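ATP-dependent Clp protease adapter protein CLPS1, chloroplastic (PDB 7D34) serves as a small adapter that modulates the ClpC chaperone and probably selects N-degron substrates for the chloroplast Clp protease system. Local coordinates at residues I52-A55 and Q61-M64; M25-G30 and R67-L72. All blocks are in the same frame, centred on the assembly; numbering follows the deposited sequence.

Contact 1: residues I52-A55 and Q61-M64; sequences IVCA and QHCM
With its CG turned anti to the carbonyl carbon (chi1 -64°), the ring of H62 reaches out from helix 56-68 toward strand 48-54, while the SG of C54, lying between its own backbone N and carbonyl carbon at chi1 44°, leans in from the strand to meet it. The same carbon of the imidazole takes both strand residues: H62 CD2 lies 4.2 Å from C54 SG and 4.3 Å from I52 CG2. Both approaches are oblique; at 5.2 Å from C54 SG to the centroid of the H62 ring, the sulfur-aromatic contact is a loose one. I52 and C54 are two apart on an extended strand, which places both side chains on the helix side of the sheet, where a branched aliphatic and a small polarisable thiol suit a largely hydrophobic layer. Histidine fits opposite them because it offers a carbon to the strand while its ND1 is hydrogen-bonded to Q65 OE1 on the next turn of the helix, a bond that should limit the rotation of the ring. Beyond the pair, V7 of strand 5-10 packs against I52 and C54, and C63, the next residue of the helix, packs on S73 and V75 of strand 72-77.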
# COMPACT_ATOMS: atom_id res chain seq x y z
N ILE A 52 4.89 1.91 -6.78
CA ILE A 52 5.53 3.18 -7.13
C ILE A 52 4.44 4.16 -7.56
O ILE A 52 3.37 3.76 -8.04
CB ILE A 52 6.57 2.98 -8.25
CG1 ILE A 52 7.19 4.31 -8.68
CG2 ILE A 52 5.94 2.24 -9.42
CD1 ILE A 52 8.60 4.16 -9.26
N VAL A 53 4.72 5.45 -7.41
CA VAL A 53 3.86 6.50 -7.92
C VAL A 53 4.65 7.21 -9.01
O VAL A 53 5.78 7.66 -8.78
CB VAL A 53 3.42 7.48 -6.80
CG1 VAL A 53 2.47 8.53 -7.39
CG2 VAL A 53 2.76 6.72 -5.63
N CYS A 54 4.06 7.31 -10.19
CA CYS A 54 4.75 7.83 -11.37
C CYS A 54 3.70 8.33 -12.34
O CYS A 54 2.49 8.18 -12.13
CB CYS A 54 5.64 6.77 -12.03
SG CYS A 54 4.90 5.15 -12.20
N ALA A 55 4.17 8.93 -13.42
CA ALA A 55 3.33 9.31 -14.55
C ALA A 55 2.52 8.13 -15.07
O ALA A 55 2.90 6.97 -14.93
CB ALA A 55 4.21 9.88 -15.65
N GLN A 61 3.44 1.04 -18.09
CA GLN A 61 4.58 0.22 -18.49
C GLN A 61 4.95 -0.77 -17.40
O GLN A 61 5.01 -1.98 -17.62
CB GLN A 61 5.77 1.12 -18.82
CG GLN A 61 6.88 0.41 -19.56
CD GLN A 61 8.15 1.25 -19.70
OE1 GLN A 61 8.70 1.77 -18.73
NE2 GLN A 61 8.63 1.38 -20.93
N HIS A 62 5.15 -0.25 -16.19
CA HIS A 62 5.55 -1.08 -15.08
C HIS A 62 4.48 -2.11 -14.74
O HIS A 62 4.81 -3.26 -14.43
CB HIS A 62 5.80 -0.17 -13.88
CG HIS A 62 6.93 0.78 -14.09
ND1 HIS A 62 7.90 0.56 -15.05
CD2 HIS A 62 7.25 1.93 -13.47
CE1 HIS A 62 8.78 1.55 -15.00
NE2 HIS A 62 8.41 2.39 -14.06
N CYS A 63 3.20 -1.74 -14.82
CA CYS A 63 2.14 -2.71 -14.58
C CYS A 63 2.23 -3.87 -15.57
O CYS A 63 2.10 -5.03 -15.19
CB CYS A 63 0.75 -2.04 -14.65
SG CYS A 63 -0.73 -3.14 -14.61
N MET A 64 2.52 -3.55 -16.84
CA MET A 64 2.64 -4.57 -17.88
C MET A 64 3.88 -5.44 -17.64
O MET A 64 3.84 -6.66 -17.81
CB MET A 64 2.64 -3.90 -19.25
CG MET A 64 1.34 -3.12 -19.48
SD MET A 64 -0.05 -4.13 -20.03
CE MET A 64 -0.54 -4.86 -18.49

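Contact 2: residues M25-G30 and R67-L72; sequences MKVIPG and RGNGLL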
# COMPACT_ATOMS: atom_id res chain seq x y z
N MET A 25 12.48 -5.98 -8.18
CA MET A 25 13.80 -5.42 -8.41
C MET A 25 14.14 -5.34 -9.89
O MET A 25 14.79 -4.39 -10.33
CB MET A 25 14.87 -6.27 -7.72
CG MET A 25 14.71 -6.51 -6.25
SD MET A 25 15.58 -5.27 -5.34
CE MET A 25 17.26 -5.66 -5.73
N LYS A 26 13.69 -6.32 -10.66
CA LYS A 26 14.01 -6.36 -12.08
C LYS A 26 13.42 -5.18 -12.83
O LYS A 26 14.14 -4.46 -13.54
CB LYS A 26 13.53 -7.67 -12.70
CG LYS A 26 13.93 -7.78 -14.18
CD LYS A 26 13.92 -9.21 -14.76
CE LYS A 26 12.50 -9.67 -15.06
NZ LYS A 26 12.44 -11.16 -15.25
N VAL A 27 12.11 -4.96 -12.69
CA VAL A 27 11.40 -4.05 -13.59
C VAL A 27 11.21 -2.63 -13.10
O VAL A 27 11.01 -1.73 -13.93
CB VAL A 27 10.04 -4.64 -14.00
CG1 VAL A 27 10.27 -5.98 -14.70
CG2 VAL A 27 9.09 -4.83 -12.83
N ILE A 28 11.20 -2.39 -11.79
CA ILE A 28 10.85 -1.09 -11.23
C ILE A 28 12.13 -0.28 -11.06
O ILE A 28 13.02 -0.70 -10.30
CB ILE A 28 10.11 -1.22 -9.90
CG1 ILE A 28 8.85 -2.06 -10.07
CG2 ILE A 28 9.76 0.15 -9.33
CD1 ILE A 28 7.85 -1.44 -11.04
N PRO A 29 12.27 0.86 -11.74
CA PRO A 29 13.47 1.69 -11.55
C PRO A 29 13.63 2.15 -10.11
O PRO A 29 12.66 2.50 -9.43
CB PRO A 29 13.22 2.88 -12.49
CG PRO A 29 12.17 2.40 -13.49
CD PRO A 29 11.33 1.43 -12.72
N GLY A 30 14.88 2.11 -9.64
CA GLY A 30 15.26 2.60 -8.34
C GLY A 30 14.95 1.68 -7.19
O GLY A 30 15.06 2.09 -6.03
N ARG A 67 2.93 -7.85 -14.87
CA ARG A 67 2.04 -8.88 -15.38
C ARG A 67 2.77 -9.87 -16.26
O ARG A 67 2.52 -11.08 -16.18
CB ARG A 67 0.91 -8.22 -16.18
CG ARG A 67 0.03 -7.25 -15.38
CD ARG A 67 -1.21 -6.88 -16.17
NE ARG A 67 -2.19 -6.14 -15.37
CZ ARG A 67 -3.03 -5.24 -15.88
NH1 ARG A 67 -3.90 -4.62 -15.10
NH2 ARG A 67 -3.00 -4.96 -17.18
N GLY A 68 3.69 -9.39 -17.10
CA GLY A 68 4.40 -10.29 -17.99
C GLY A 68 5.34 -11.21 -17.23
O GLY A 68 5.67 -12.30 -17.69
N ASN A 69 5.77 -10.80 -16.04
CA ASN A 69 6.59 -11.64 -15.19
C ASN A 69 5.75 -12.45 -14.21
O ASN A 69 6.31 -13.06 -13.30
CB ASN A 69 7.60 -10.78 -14.43
CG ASN A 69 8.81 -10.40 -15.28
OD1 ASN A 69 9.74 -11.17 -15.43
ND2 ASN A 69 8.74 -9.23 -15.91
N GLY A 70 4.42 -12.46 -14.36
CA GLY A 70 3.55 -13.36 -13.63
C GLY A 70 2.83 -12.78 -12.43
O GLY A 70 2.14 -13.54 -11.73
N LEU A 71 2.92 -11.48 -12.18
CA LEU A 71 2.28 -10.87 -11.02
C LEU A 71 0.95 -10.23 -11.40
O LEU A 71 0.64 -10.02 -12.58
CB LEU A 71 3.19 -9.82 -10.37
CG LEU A 71 4.63 -10.26 -10.12
CD1 LEU A 71 5.39 -9.20 -9.33
CD2 LEU A 71 4.72 -11.62 -9.47
N LEU A 72 0.11 -9.99 -10.39
CA LEU A 72 -1.17 -9.30 -10.55
C LEU A 72 -0.97 -7.81 -10.23
O LEU A 72 -0.53 -7.47 -9.12
CB LEU A 72 -2.24 -9.88 -9.64
CG LEU A 72 -2.62 -11.34 -9.89
CD1 LEU A 72 -3.62 -11.81 -8.88
CD2 LEU A 72 -3.22 -11.45 -11.29
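K26 crosses from the last turn of helix 17-27 to N69, the first residue beyond helix 56-68. From its CB the chain runs outward with CG anti to the backbone N, and CG and CD carry it across without meeting the other segment closely. A bend at chi3 (78°) then swings the end round, so that CE comes to 3.2 Å from N69 OD1 and passes N69 ND2 at 3.9 Å. At the tip, K26 NZ gives a hydrogen bond of 2.7 Å to N69 OD1. The C=O...donor angle is 139° and the ammonium is tilted 30° from the carbonyl plane. The other end of the amide is used too: N69 ND2 sits 3.8 Å from V27 CG1 and donates to the carbonyl O of Q65, which should fix which way the amide faces. V27, branched and nonpolar, suits this side of the amide and also packs on Q65 and L66. Were N69 cut back to an alanine, the K26 ammonium would probably lose this acceptor and the Q65 carbonyl its side-chain donor, with a gap opening beside V27. G70, with positive phi as suits glycine, is the C' residue of the Schellman motif ending helix 56-68. Chemically, then, a surface lysine meets a neutral amide whose nitrogen is committed to Q65 O: charge-assisted but without an opposing charge, the bond is likely to be modest where water can compete.

Overall arrangement
Contacts 1 and 2 lie about 10 Å apart, centre to centre, and share helix 56-68. Contact 1 sets the middle of that helix against strand 48-54, outermost in the sheet of this chain, whereas contact 2 ties the turn after the helix to the end of helix 17-27. In chain order (25-30, 52-55, 61-64, 67-72), contact 1 is nested inside contact 2. They touch directly: H62 NE2 is 3.4 Å from P29 CD, and I28 packs on both H62 and I52. Helix 56-68 thus joins sheet and helix 17-27 within this ClpS domain. Bound phenylalanine lies about 11 Å from the N69 side chain; no contact 2 residue lines its pocket, but G70 O accepts a hydrogen bond from ND2 of pocket residue N15.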